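Local coordinates for protein N-terminal acetyltransferase B complex subunit MDM20 (PDB 5K04) that probably serves as the non-catalytic auxiliary subunit of the NatB complex, an enzyme that acetylates the N-termini of proteins, at residues T574-L579 with K599-A604; I395-H400 with I724-S729; E66-Y71 with S95-N100; L175-Q180 with Y189-F194. All coordinates share one frame; numbering follows the deposited sequence.

Contact 1. Residues T574-L579 with K599-A604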
loop_
_atom_site.group_PDB
_atom_site.type_symbol
_atom_site.label_atom_id
_atom_site.label_comp_id
_atom_site.label_asym_id
_atom_site.label_seq_id
_atom_site.Cartn_x
_atom_site.Cartn_y
_atom_site.Cartn_z
ATOM N N THR A 574 -13.693 10.966 7.330
ATOM C CA THR A 574 -12.881 10.056 8.136
ATOM C C THR A 574 -12.121 10.810 9.215
ATOM O O THR A 574 -12.154 10.436 10.388
ATOM C CB THR A 574 -11.908 9.308 7.222
ATOM O OG1 THR A 574 -12.657 8.534 6.284
ATOM C CG2 THR A 574 -10.985 8.399 8.012
ATOM N N LYS A 575 -11.446 11.903 8.835
ATOM C CA LYS A 575 -10.726 12.683 9.835
ATOM C C LYS A 575 -11.677 13.273 10.872
ATOM O O LYS A 575 -11.382 13.270 12.074
ATOM C CB LYS A 575 -9.918 13.788 9.157
ATOM C CG LYS A 575 -9.169 14.657 10.175
ATOM C CD LYS A 575 -8.264 15.687 9.513
ATOM C CE LYS A 575 -7.076 15.029 8.826
ATOM N NZ LYS A 575 -6.035 16.028 8.444
ATOM N N LEU A 576 -12.838 13.765 10.422
ATOM C CA LEU A 576 -13.775 14.413 11.330
ATOM C C LEU A 576 -14.396 13.410 12.286
ATOM O O LEU A 576 -14.636 13.730 13.459
ATOM C CB LEU A 576 -14.855 15.139 10.530
ATOM C CG LEU A 576 -14.382 16.394 9.792
ATOM C CD1 LEU A 576 -15.464 16.897 8.817
ATOM C CD2 LEU A 576 -14.013 17.462 10.805
ATOM N N LYS A 577 -14.684 12.200 11.793
ATOM C CA LYS A 577 -15.184 11.144 12.663
ATOM C C LYS A 577 -14.215 10.898 13.806
ATOM O O LYS A 577 -14.620 10.788 14.967
ATOM C CB LYS A 577 -15.408 9.856 11.866
ATOM C CG LYS A 577 -16.551 9.932 10.854
ATOM C CD LYS A 577 -17.872 10.333 11.497
ATOM C CE LYS A 577 -19.040 10.166 10.524
ATOM N NZ LYS A 577 -19.333 8.729 10.137
ATOM N N LEU A 578 -12.915 10.830 13.489
ATOM C CA LEU A 578 -11.913 10.563 14.517
ATOM C C LEU A 578 -11.799 11.734 15.484
ATOM O O LEU A 578 -11.628 11.533 16.691
ATOM C CB LEU A 578 -10.571 10.251 13.863
ATOM C CG LEU A 578 -10.630 9.039 12.926
ATOM C CD1 LEU A 578 -9.250 8.713 12.392
ATOM C CD2 LEU A 578 -11.223 7.835 13.637
ATOM N N LEU A 579 -11.920 12.962 14.979
ATOM C CA LEU A 579 -12.011 14.117 15.869
ATOM C C LEU A 579 -13.226 14.008 16.775
ATOM O O LEU A 579 -13.117 14.185 17.998
ATOM C CB LEU A 579 -12.061 15.405 15.059
ATOM C CG LEU A 579 -10.792 15.635 14.232
ATOM C CD1 LEU A 579 -10.884 16.917 13.423
ATOM C CD2 LEU A 579 -9.595 15.687 15.153
ATOM N N LYS A 599 -11.861 24.322 11.532
ATOM C CA LYS A 599 -11.051 24.666 10.367
ATOM C C LYS A 599 -11.280 23.680 9.222
ATOM O O LYS A 599 -11.334 24.073 8.052
ATOM C CB LYS A 599 -9.571 24.696 10.761
ATOM C CG LYS A 599 -8.675 25.441 9.769
ATOM C CD LYS A 599 -7.224 25.474 10.231
ATOM C CE LYS A 599 -6.502 26.719 9.715
ATOM N NZ LYS A 599 -6.587 26.866 8.232
ATOM N N ILE A 600 -11.428 22.397 9.551
ATOM C CA ILE A 600 -11.627 21.366 8.542
ATOM C C ILE A 600 -13.007 21.484 7.897
ATOM O O ILE A 600 -13.135 21.406 6.670
ATOM C CB ILE A 600 -11.404 19.983 9.168
ATOM C CG1 ILE A 600 -9.944 19.869 9.618
ATOM C CG2 ILE A 600 -11.774 18.884 8.194
ATOM C CD1 ILE A 600 -9.692 18.719 10.544
ATOM N N THR A 601 -14.064 21.663 8.712
ATOM C CA THR A 601 -15.404 21.846 8.146
ATOM C C THR A 601 -15.489 23.119 7.314
ATOM O O THR A 601 -16.276 23.189 6.368
ATOM C CB THR A 601 -16.482 21.881 9.242
ATOM O OG1 THR A 601 -16.226 22.957 10.155
ATOM C CG2 THR A 601 -16.531 20.578 9.994
ATOM N N SER A 602 -14.699 24.135 7.652
ATOM C CA SER A 602 -14.713 25.375 6.880
ATOM C C SER A 602 -14.227 25.183 5.444
ATOM O O SER A 602 -14.495 26.035 4.594
ATOM C CB SER A 602 -13.857 26.425 7.585
ATOM O OG SER A 602 -14.375 26.721 8.871
ATOM N N ASN A 603 -13.531 24.080 5.145
ATOM C CA ASN A 603 -12.919 23.876 3.833
ATOM C C ASN A 603 -13.179 22.471 3.293
ATOM O O ASN A 603 -12.357 21.929 2.549
ATOM C CB ASN A 603 -11.413 24.132 3.899
ATOM C CG ASN A 603 -11.072 25.551 4.352
ATOM O OD1 ASN A 603 -11.118 26.501 3.563
ATOM N ND2 ASN A 603 -10.728 25.696 5.632
ATOM N N ALA A 604 -14.339 21.886 3.619
ATOM C CA ALA A 604 -14.537 20.438 3.599
ATOM C C ALA A 604 -15.006 19.837 2.265
ATOM O O ALA A 604 -14.753 18.646 2.028
ATOM C CB ALA A 604 -15.543 20.043 4.677
#
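I600 of helix 591-601 is packed against K575, L576 and L579 of helix 571-584, in an apolar helix-to-helix contact between two successive helices of this all-helical chain. The two branches of I600 divide the work. L579 CD1 meets I600 CD1 tip to tip at 3.6 Å. The same methyl lies against the aliphatic part of K575, with K575 CD 3.5 Å from I600 CD1, where the two side chains cross at about a right angle. On the other branch L576 CD2 lies 3.7 Å from I600 CG2, as these two side chains slide past each other in opposite directions. T601 extends the patch with its methyl: T601 CG2 stands 4.0 Å from L576 CD1. With chi1 at 60°, OG1 of T601 sits between the backbone N and carbonyl carbon, and it is hydrogen-bonded to N598 O within its own helix. K575 runs straight through CD and then bends at chi3 (-69°), which turns CE away from the line of the chain; its NZ is hydrogen-bonded to S544 O and the side chain makes a cation-pi contact with Y546. Past T601, N603 ND2 donates to K599 O at 3.0 Å, in the carbonyl plane. Around this pair, Y614 of helix 608-625 touches both L576 and T601, F597 of helix 591-601 adds to the packing on L576 and L579, and helix 506-521 meets T574, K577 and L578 of helix 571-584.

Contact 2. Residues I395-H400 with I724-S729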
loop_
_atom_site.group_PDB
_atom_site.type_symbol
_atom_site.label_atom_id
_atom_site.label_comp_id
_atom_site.label_asym_id
_atom_site.label_seq_id
_atom_site.Cartn_x
_atom_site.Cartn_y
_atom_site.Cartn_z
ATOM N N ILE A 395 -24.188 -5.494 -13.195
ATOM C CA ILE A 395 -23.959 -6.456 -12.113
ATOM C C ILE A 395 -24.310 -7.875 -12.573
ATOM O O ILE A 395 -23.577 -8.838 -12.306
ATOM C CB ILE A 395 -24.770 -6.065 -10.863
ATOM C CG1 ILE A 395 -24.094 -4.914 -10.111
ATOM C CG2 ILE A 395 -24.956 -7.273 -9.954
ATOM C CD1 ILE A 395 -24.917 -4.361 -8.953
ATOM N N VAL A 396 -25.452 -8.024 -13.254
ATOM C CA VAL A 396 -25.870 -9.331 -13.758
ATOM C C VAL A 396 -24.857 -9.875 -14.762
ATOM O O VAL A 396 -24.562 -11.075 -14.786
ATOM C CB VAL A 396 -27.273 -9.221 -14.376
ATOM C CG1 VAL A 396 -27.696 -10.529 -14.984
ATOM C CG2 VAL A 396 -28.261 -8.771 -13.317
ATOM N N LEU A 397 -24.300 -8.997 -15.598
ATOM C CA LEU A 397 -23.352 -9.455 -16.606
ATOM C C LEU A 397 -22.019 -9.850 -15.972
ATOM O O LEU A 397 -21.451 -10.894 -16.315
ATOM C CB LEU A 397 -23.164 -8.377 -17.679
ATOM C CG LEU A 397 -24.408 -8.017 -18.511
ATOM C CD1 LEU A 397 -24.220 -6.752 -19.371
ATOM C CD2 LEU A 397 -24.821 -9.185 -19.398
ATOM N N LEU A 398 -21.524 -9.049 -15.023
ATOM C CA LEU A 398 -20.273 -9.378 -14.335
ATOM C C LEU A 398 -20.373 -10.723 -13.623
ATOM O O LEU A 398 -19.525 -11.599 -13.815
ATOM C CB LEU A 398 -19.905 -8.263 -13.349
ATOM C CG LEU A 398 -19.445 -6.952 -14.000
ATOM C CD1 LEU A 398 -19.126 -5.908 -12.953
ATOM C CD2 LEU A 398 -18.223 -7.153 -14.930
ATOM N N LYS A 399 -21.434 -10.912 -12.821
ATOM C CA LYS A 399 -21.663 -12.193 -12.150
ATOM C C LYS A 399 -21.730 -13.341 -13.150
ATOM O O LYS A 399 -21.222 -14.435 -12.883
ATOM C CB LYS A 399 -22.953 -12.148 -11.320
ATOM C CG LYS A 399 -22.928 -11.142 -10.187
ATOM C CD LYS A 399 -24.288 -11.000 -9.542
ATOM C CE LYS A 399 -24.740 -12.315 -8.920
ATOM N NZ LYS A 399 -26.177 -12.244 -8.550
ATOM N N HIS A 400 -22.361 -13.116 -14.303
ATOM C CA HIS A 400 -22.480 -14.194 -15.279
ATOM C C HIS A 400 -21.121 -14.586 -15.829
ATOM O O HIS A 400 -20.798 -15.775 -15.915
ATOM C CB HIS A 400 -23.414 -13.795 -16.420
ATOM C CG HIS A 400 -23.580 -14.873 -17.438
ATOM N ND1 HIS A 400 -22.848 -14.916 -18.606
ATOM C CD2 HIS A 400 -24.354 -15.981 -17.441
ATOM C CE1 HIS A 400 -23.179 -15.994 -19.293
ATOM N NE2 HIS A 400 -24.091 -16.655 -18.608
ATOM N N ILE A 724 -26.614 -10.599 -23.650
ATOM C CA ILE A 724 -26.379 -12.031 -23.700
ATOM C C ILE A 724 -27.477 -12.710 -22.887
ATOM O O ILE A 724 -28.245 -12.059 -22.177
ATOM C CB ILE A 724 -24.979 -12.407 -23.169
ATOM C CG1 ILE A 724 -24.821 -11.946 -21.728
ATOM C CG2 ILE A 724 -23.885 -11.766 -24.020
ATOM C CD1 ILE A 724 -23.588 -12.510 -21.042
ATOM N N SER A 725 -27.543 -14.037 -22.997
ATOM C CA SER A 725 -28.552 -14.797 -22.275
ATOM C C SER A 725 -28.151 -14.914 -20.813
ATOM O O SER A 725 -27.118 -15.511 -20.486
ATOM C CB SER A 725 -28.746 -16.173 -22.888
ATOM O OG SER A 725 -30.071 -16.605 -22.651
ATOM N N VAL A 726 -28.976 -14.341 -19.936
ATOM C CA VAL A 726 -28.751 -14.330 -18.495
ATOM C C VAL A 726 -30.107 -14.419 -17.808
ATOM O O VAL A 726 -31.155 -14.201 -18.420
ATOM C CB VAL A 726 -28.006 -13.062 -18.033
ATOM C CG1 VAL A 726 -26.537 -13.119 -18.421
ATOM C CG2 VAL A 726 -28.659 -11.836 -18.626
ATOM N N ASP A 727 -30.080 -14.754 -16.522
ATOM C CA ASP A 727 -31.244 -14.654 -15.652
ATOM C C ASP A 727 -31.104 -13.394 -14.810
ATOM O O ASP A 727 -30.171 -13.276 -14.006
ATOM C CB ASP A 727 -31.382 -15.879 -14.755
ATOM C CG ASP A 727 -32.595 -15.794 -13.838
ATOM O OD1 ASP A 727 -33.743 -15.771 -14.360
ATOM O OD2 ASP A 727 -32.392 -15.747 -12.605
ATOM N N ILE A 728 -32.019 -12.445 -15.020
ATOM C CA ILE A 728 -32.073 -11.241 -14.195
ATOM C C ILE A 728 -32.690 -11.555 -12.840
ATOM O O ILE A 728 -32.358 -10.920 -11.830
ATOM C CB ILE A 728 -32.879 -10.146 -14.919
ATOM C CG1 ILE A 728 -32.418 -10.019 -16.368
ATOM C CG2 ILE A 728 -32.716 -8.818 -14.208
ATOM C CD1 ILE A 728 -30.946 -9.760 -16.501
ATOM N N SER A 729 -33.570 -12.561 -12.807
ATOM C CA SER A 729 -34.501 -12.763 -11.702
ATOM C C SER A 729 -33.774 -12.995 -10.385
ATOM O O SER A 729 -34.087 -12.366 -9.369
ATOM C CB SER A 729 -35.418 -13.949 -12.034
ATOM O OG SER A 729 -36.294 -14.246 -10.967
#
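Within I395-H400 of helix 388-404, V396 is the first to meet the chain at I724-S729, the loop between helices 707-717 and 729-747, more than three hundred residues further along the sequence. Its CG1, anti to the backbone N (chi1 176°), does the touching: I728 CD1 lies 3.7 Å from V396 CG1, the two side chains crossing at about a right angle, and V726 CB follows at 4.0 Å. The carbonyl oxygen D727 O also comes within 3.8 Å of V396 CG1, a van der Waals approach. One residue on, the CB of L397 points to one side of the loop, yet L397 CD2 reaches I724 CG1 at 3.6 Å; P723 and I380 of helix 372-383 also touch this leucine. A turn after V396, H400 projects its imidazole with CG anti to the backbone N (chi1 -179°). V726 CG1 is set over one face of the ring in a CH-pi contact, 3.9 Å from the H400 ring centroid and 26° off the normal, shifted toward the rim. S725 O lies over the ring as well, 3.7 Å from H400 NE2. I724 CD1 comes obliquely to H400 ND1 at 3.5 Å, the two side chains meeting tip to tip, and Y356 of helix 353-358 touches both residues. D727 turns its carboxylate to another task, OD2 accepting from Q730 N at the start of helix 729-747. Within the two segments the contact is thus mainly apolar, with the imidazole engaged through its pi face; a polar tie lies just beyond, from K399 NZ to T731 OG1.

Contact 3. Residues E66-Y71 with S95-N100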
loop_
_atom_site.group_PDB
_atom_site.type_symbol
_atom_site.label_atom_id
_atom_site.label_comp_id
_atom_site.label_asym_id
_atom_site.label_seq_id
_atom_site.Cartn_x
_atom_site.Cartn_y
_atom_site.Cartn_z
ATOM N N GLU A 66 13.370 19.996 35.549
ATOM C CA GLU A 66 14.134 19.796 36.774
ATOM C C GLU A 66 14.837 18.442 36.767
ATOM O O GLU A 66 16.008 18.341 37.147
ATOM C CB GLU A 66 13.199 19.930 37.980
ATOM C CG GLU A 66 13.862 19.773 39.335
ATOM C CD GLU A 66 12.932 20.141 40.483
ATOM O OE1 GLU A 66 11.711 20.272 40.243
ATOM O OE2 GLU A 66 13.424 20.307 41.621
ATOM N N LEU A 67 14.142 17.393 36.314
ATOM C CA LEU A 67 14.744 16.062 36.255
ATOM C C LEU A 67 15.883 16.004 35.243
ATOM O O LEU A 67 16.917 15.371 35.496
ATOM C CB LEU A 67 13.689 15.022 35.894
ATOM C CG LEU A 67 12.560 14.702 36.864
ATOM C CD1 LEU A 67 11.592 13.811 36.139
ATOM C CD2 LEU A 67 13.096 14.003 38.100
ATOM N N LEU A 68 15.700 16.641 34.088
ATOM C CA LEU A 68 16.706 16.595 33.036
ATOM C C LEU A 68 18.062 17.064 33.542
ATOM O O LEU A 68 19.095 16.453 33.241
ATOM C CB LEU A 68 16.236 17.443 31.853
ATOM C CG LEU A 68 17.211 17.743 30.723
ATOM C CD1 LEU A 68 17.867 16.463 30.215
ATOM C CD2 LEU A 68 16.469 18.439 29.595
ATOM N N ASN A 69 18.075 18.134 34.337
ATOM C CA ASN A 69 19.334 18.714 34.788
ATOM C C ASN A 69 20.057 17.834 35.800
ATOM O O ASN A 69 21.263 18.007 35.998
ATOM C CB ASN A 69 19.076 20.098 35.371
ATOM C CG ASN A 69 18.403 21.022 34.377
ATOM O OD1 ASN A 69 18.760 21.056 33.200
ATOM N ND2 ASN A 69 17.412 21.772 34.847
ATOM N N ARG A 70 19.360 16.888 36.430
ATOM C CA ARG A 70 20.003 15.943 37.332
ATOM C C ARG A 70 20.719 14.825 36.590
ATOM O O ARG A 70 21.290 13.944 37.238
ATOM C CB ARG A 70 18.983 15.366 38.309
ATOM C CG ARG A 70 18.305 16.421 39.192
ATOM C CD ARG A 70 17.263 15.788 40.121
ATOM N NE ARG A 70 16.568 16.778 40.954
ATOM C CZ ARG A 70 17.006 17.195 42.139
ATOM N NH1 ARG A 70 18.142 16.720 42.634
ATOM N NH2 ARG A 70 16.302 18.090 42.830
ATOM N N TYR A 71 20.693 14.845 35.250
ATOM C CA TYR A 71 21.418 13.932 34.364
ATOM C C TYR A 71 21.091 12.441 34.451
ATOM O O TYR A 71 21.984 11.600 34.609
ATOM C CB TYR A 71 22.917 14.238 34.420
ATOM C CG TYR A 71 23.188 15.673 34.011
ATOM C CD1 TYR A 71 22.479 16.249 32.969
ATOM C CD2 TYR A 71 24.112 16.465 34.692
ATOM C CE1 TYR A 71 22.698 17.563 32.592
ATOM C CE2 TYR A 71 24.337 17.788 34.322
ATOM C CZ TYR A 71 23.628 18.330 33.269
ATOM O OH TYR A 71 23.842 19.636 32.888
ATOM N N SER A 95 16.161 15.446 22.921
ATOM C CA SER A 95 17.477 14.994 22.484
ATOM C C SER A 95 18.521 15.170 23.583
ATOM O O SER A 95 19.415 14.329 23.740
ATOM C CB SER A 95 17.883 15.752 21.212
ATOM O OG SER A 95 19.256 15.588 20.903
ATOM N N LEU A 96 18.412 16.247 24.364
ATOM C CA LEU A 96 19.427 16.557 25.363
ATOM C C LEU A 96 19.511 15.508 26.473
ATOM O O LEU A 96 20.570 15.357 27.092
ATOM C CB LEU A 96 19.154 17.945 25.948
ATOM C CG LEU A 96 20.388 18.812 26.230
ATOM C CD1 LEU A 96 21.312 18.844 25.009
ATOM C CD2 LEU A 96 19.962 20.219 26.629
ATOM N N VAL A 97 18.421 14.789 26.757
ATOM C CA VAL A 97 18.475 13.758 27.793
ATOM C C VAL A 97 19.488 12.686 27.419
ATOM O O VAL A 97 20.320 12.276 28.235
ATOM C CB VAL A 97 17.084 13.146 28.028
ATOM C CG1 VAL A 97 17.070 12.395 29.354
ATOM C CG2 VAL A 97 16.024 14.211 28.021
ATOM N N TYR A 98 19.425 12.214 26.170
ATOM C CA TYR A 98 20.356 11.188 25.718
ATOM C C TYR A 98 21.769 11.746 25.581
ATOM O O TYR A 98 22.736 11.109 26.020
ATOM C CB TYR A 98 19.876 10.607 24.392
ATOM C CG TYR A 98 18.765 9.574 24.479
ATOM C CD1 TYR A 98 19.051 8.248 24.759
ATOM C CD2 TYR A 98 17.442 9.913 24.215
ATOM C CE1 TYR A 98 18.044 7.288 24.811
ATOM C CE2 TYR A 98 16.435 8.958 24.254
ATOM C CZ TYR A 98 16.744 7.647 24.559
ATOM O OH TYR A 98 15.756 6.691 24.609
ATOM N N GLU A 99 21.903 12.935 24.976
ATOM C CA GLU A 99 23.221 13.535 24.765
ATOM C C GLU A 99 23.936 13.777 26.085
ATOM O O GLU A 99 25.146 13.548 26.199
ATOM C CB GLU A 99 23.095 14.851 23.997
ATOM C CG GLU A 99 22.485 14.737 22.613
ATOM C CD GLU A 99 22.395 16.076 21.900
ATOM O OE1 GLU A 99 23.429 16.766 21.788
ATOM O OE2 GLU A 99 21.285 16.444 21.467
ATOM N N ASN A 100 23.204 14.257 27.089
ATOM C CA ASN A 100 23.811 14.470 28.396
ATOM C C ASN A 100 24.291 13.155 28.989
ATOM O O ASN A 100 25.365 13.096 29.598
ATOM C CB ASN A 100 22.817 15.163 29.332
ATOM C CG ASN A 100 22.610 16.640 28.989
ATOM O OD1 ASN A 100 23.464 17.275 28.368
ATOM N ND2 ASN A 100 21.468 17.185 29.392
#
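N100 of helix 91-104 leans on Y71, just past the end of helix 58-69, and its side chain can be followed atom by atom. N100 CB lies 3.8 Å from Y71 CD1. N100 CG, anti to the carbonyl carbon (chi1 -73°), lies 3.7 Å from Y71 CE1. At the tip, N100 ND2 comes to 3.4 Å from the same Y71 CE1, at the edge of the ring and near its plane; amide and ring planes stand 71° apart. N100 ND2 also lies 3.8 Å from L68 CD1, and that methyl joins the polar edge to the apolar part: L68 CD1 packs on V97 CG2 at 3.6 Å, and I78 of helix 75-87 also touches V97. Y71 has left the helix with positive phi (62°), and N69 O lies 3.3 Å above the ring plane of Y71, over its centre. The pairs L68-V97 and Y71-N100 advance by three residues on both segments, in keeping with helices running in the same general sense. Two such helices, packed side by side with one helix between them in sequence, are consistent with an alpha-solenoid of successive helical hairpins, as in TPR-like proteins.

Contact 4. Residues L175-Q180 with Y189-F194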
loop_
_atom_site.group_PDB
_atom_site.type_symbol
_atom_site.label_atom_id
_atom_site.label_comp_id
_atom_site.label_asym_id
_atom_site.label_seq_id
_atom_site.Cartn_x
_atom_site.Cartn_y
_atom_site.Cartn_z
ATOM N N LEU A 175 33.454 10.350 4.864
ATOM C CA LEU A 175 33.307 9.173 5.720
ATOM C C LEU A 175 33.484 7.888 4.928
ATOM O O LEU A 175 34.126 6.943 5.397
ATOM C CB LEU A 175 31.929 9.173 6.378
ATOM C CG LEU A 175 31.716 10.161 7.510
ATOM C CD1 LEU A 175 30.248 10.334 7.756
ATOM C CD2 LEU A 175 32.437 9.662 8.755
ATOM N N MET A 176 32.890 7.830 3.729
ATOM C CA MET A 176 32.994 6.637 2.892
ATOM C C MET A 176 34.409 6.466 2.350
ATOM O O MET A 176 34.944 5.352 2.338
ATOM C CB MET A 176 31.958 6.690 1.753
ATOM C CG MET A 176 30.469 6.492 2.243
ATOM S SD MET A 176 30.238 5.131 3.339
ATOM C CE MET A 176 30.900 3.924 2.238
ATOM N N GLU A 177 35.040 7.564 1.919
ATOM C CA GLU A 177 36.423 7.482 1.464
ATOM C C GLU A 177 37.319 6.912 2.557
ATOM O O GLU A 177 38.243 6.145 2.260
ATOM C CB GLU A 177 36.892 8.864 0.970
ATOM C CG GLU A 177 36.215 9.266 -0.388
ATOM C CD GLU A 177 36.378 10.737 -0.827
ATOM O OE1 GLU A 177 36.899 11.575 -0.049
ATOM O OE2 GLU A 177 35.969 11.046 -1.979
ATOM N N GLY A 178 37.011 7.196 3.831
ATOM C CA GLY A 178 37.767 6.648 4.957
ATOM C C GLY A 178 37.697 5.130 5.096
ATOM O O GLY A 178 38.523 4.553 5.813
ATOM N N LEU A 179 36.746 4.478 4.422
ATOM C CA LEU A 179 36.515 3.039 4.537
ATOM C C LEU A 179 37.134 2.245 3.395
ATOM O O LEU A 179 37.002 1.017 3.367
ATOM C CB LEU A 179 35.020 2.748 4.598
ATOM C CG LEU A 179 34.331 3.435 5.777
ATOM C CD1 LEU A 179 32.826 3.190 5.757
ATOM C CD2 LEU A 179 34.960 2.952 7.083
ATOM N N GLN A 180 37.776 2.915 2.446
ATOM C CA GLN A 180 38.394 2.203 1.346
ATOM C C GLN A 180 39.562 1.364 1.862
ATOM O O GLN A 180 40.253 1.766 2.798
ATOM C CB GLN A 180 38.876 3.181 0.275
ATOM C CG GLN A 180 37.754 3.761 -0.574
ATOM C CD GLN A 180 38.213 4.936 -1.384
ATOM O OE1 GLN A 180 38.072 4.957 -2.607
ATOM N NE2 GLN A 180 38.788 5.927 -0.706
ATOM N N TYR A 189 27.646 1.268 -3.027
ATOM C CA TYR A 189 26.382 1.973 -3.232
ATOM C C TYR A 189 26.322 3.253 -2.392
ATOM O O TYR A 189 26.037 4.336 -2.918
ATOM C CB TYR A 189 25.210 1.037 -2.914
ATOM C CG TYR A 189 23.853 1.729 -2.844
ATOM C CD1 TYR A 189 23.127 2.018 -4.007
ATOM C CD2 TYR A 189 23.294 2.088 -1.610
ATOM C CE1 TYR A 189 21.884 2.673 -3.945
ATOM C CE2 TYR A 189 22.043 2.716 -1.534
ATOM C CZ TYR A 189 21.353 3.014 -2.704
ATOM O OH TYR A 189 20.144 3.635 -2.631
ATOM N N VAL A 190 26.623 3.150 -1.088
ATOM C CA VAL A 190 26.523 4.310 -0.202
ATOM C C VAL A 190 27.398 5.438 -0.716
ATOM O O VAL A 190 26.979 6.601 -0.771
ATOM C CB VAL A 190 26.908 3.938 1.244
ATOM C CG1 VAL A 190 26.915 5.195 2.129
ATOM C CG2 VAL A 190 25.938 2.935 1.809
ATOM N N TYR A 191 28.635 5.100 -1.091
ATOM C CA TYR A 191 29.574 6.081 -1.621
ATOM C C TYR A 191 28.970 6.824 -2.814
ATOM O O TYR A 191 29.042 8.057 -2.886
ATOM C CB TYR A 191 30.886 5.364 -1.994
ATOM C CG TYR A 191 32.037 6.271 -2.336
ATOM C CD1 TYR A 191 32.255 7.438 -1.630
ATOM C CD2 TYR A 191 32.919 5.958 -3.362
ATOM C CE1 TYR A 191 33.298 8.284 -1.950
ATOM C CE2 TYR A 191 33.980 6.800 -3.680
ATOM C CZ TYR A 191 34.167 7.957 -2.975
ATOM O OH TYR A 191 35.229 8.793 -3.291
ATOM N N THR A 192 28.334 6.087 -3.747
ATOM C CA THR A 192 27.770 6.713 -4.945
ATOM C C THR A 192 26.681 7.721 -4.614
ATOM O O THR A 192 26.387 8.588 -5.443
ATOM C CB THR A 192 27.176 5.677 -5.894
ATOM O OG1 THR A 192 26.064 5.045 -5.260
ATOM C CG2 THR A 192 28.219 4.638 -6.297
ATOM N N LEU A 193 26.078 7.636 -3.423
ATOM C CA LEU A 193 25.041 8.600 -3.064
ATOM C C LEU A 193 25.581 10.021 -2.952
ATOM O O LEU A 193 24.793 10.966 -2.962
ATOM C CB LEU A 193 24.371 8.202 -1.747
ATOM C CG LEU A 193 23.741 6.805 -1.725
ATOM C CD1 LEU A 193 23.352 6.449 -0.295
ATOM C CD2 LEU A 193 22.523 6.730 -2.676
ATOM N N PHE A 194 26.899 10.203 -2.859
ATOM C CA PHE A 194 27.479 11.535 -2.695
ATOM C C PHE A 194 28.314 11.967 -3.891
ATOM O O PHE A 194 29.014 12.984 -3.809
ATOM C CB PHE A 194 28.317 11.582 -1.416
ATOM C CG PHE A 194 27.593 11.040 -0.222
ATOM C CD1 PHE A 194 26.565 11.769 0.366
ATOM C CD2 PHE A 194 27.896 9.783 0.280
ATOM C CE1 PHE A 194 25.868 11.263 1.456
ATOM C CE2 PHE A 194 27.191 9.267 1.360
ATOM C CZ PHE A 194 26.183 10.014 1.958
HETATM O O HOH W 1 37.443 7.396 -4.279
#
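M176 and E177, at the end of helix 162-177, meet V190 and Y191 of helix 185-192 in a helical hairpin, two successive helices running in roughly opposite senses, consistent with an alpha-solenoid. The apolar part belongs to M176. The bend at chi2 (-48°) brings M176 SD to 3.5 Å from V190 CG1, the two side chains crossing at about a right angle. Nearer the backbone, M176 CB lies against Y191 CD1 at 3.5 Å. A looser touch joins M176 CG to F194 CE2 at 4.4 Å. L147 and A150 of helix 143-157 also pack on M176, which is buried. E177 adds its own aliphatic contact, E177 CG lying 3.5 Å from Y191 CE1.

The polar part is centred on the phenol. Y191 OH donates to E177 OE2 at 2.7 Å; OE2 accepts with its anti lone pair and lies at the edge of the ring, in its plane, while the carboxylate itself is turned 67° from the ring. This bond ties the carboxylate to the facing helix, and its charge would be expected to draw on the phenolic proton. A type I beta turn from E177 to Q180 follows, and Q180 folds back on it. E177 O accepts there from both Q180 N and Q180 NE2, the latter at 3.0 Å on a lone pair. The other amide atom completes a bridge: one water donates to Q180 OE1 at 3.0 Å and to Y191 OH at 2.8 Å.

Contacts 3 and 4 follow each other in the N-terminal part of the chain, their centres 34 Å apart and nearest atoms about 17 Å. Contact 1 lies nearer the middle of the molecule, 39 Å from contact 3 and 47 Å from contact 4, centre to centre. Contact 2 is of another kind: it joins residues far apart in sequence, and contact 1 is nested in the loop it closes, 41 Å away between centres. Contacts 2 and 3 stand on opposite sides of the chain's centre, 71 Å apart. None of the four is touched by the other subunit, so all lie within this subunit and away from its interface with that chain; the coenzyme A of the complex presumably belongs to that partner.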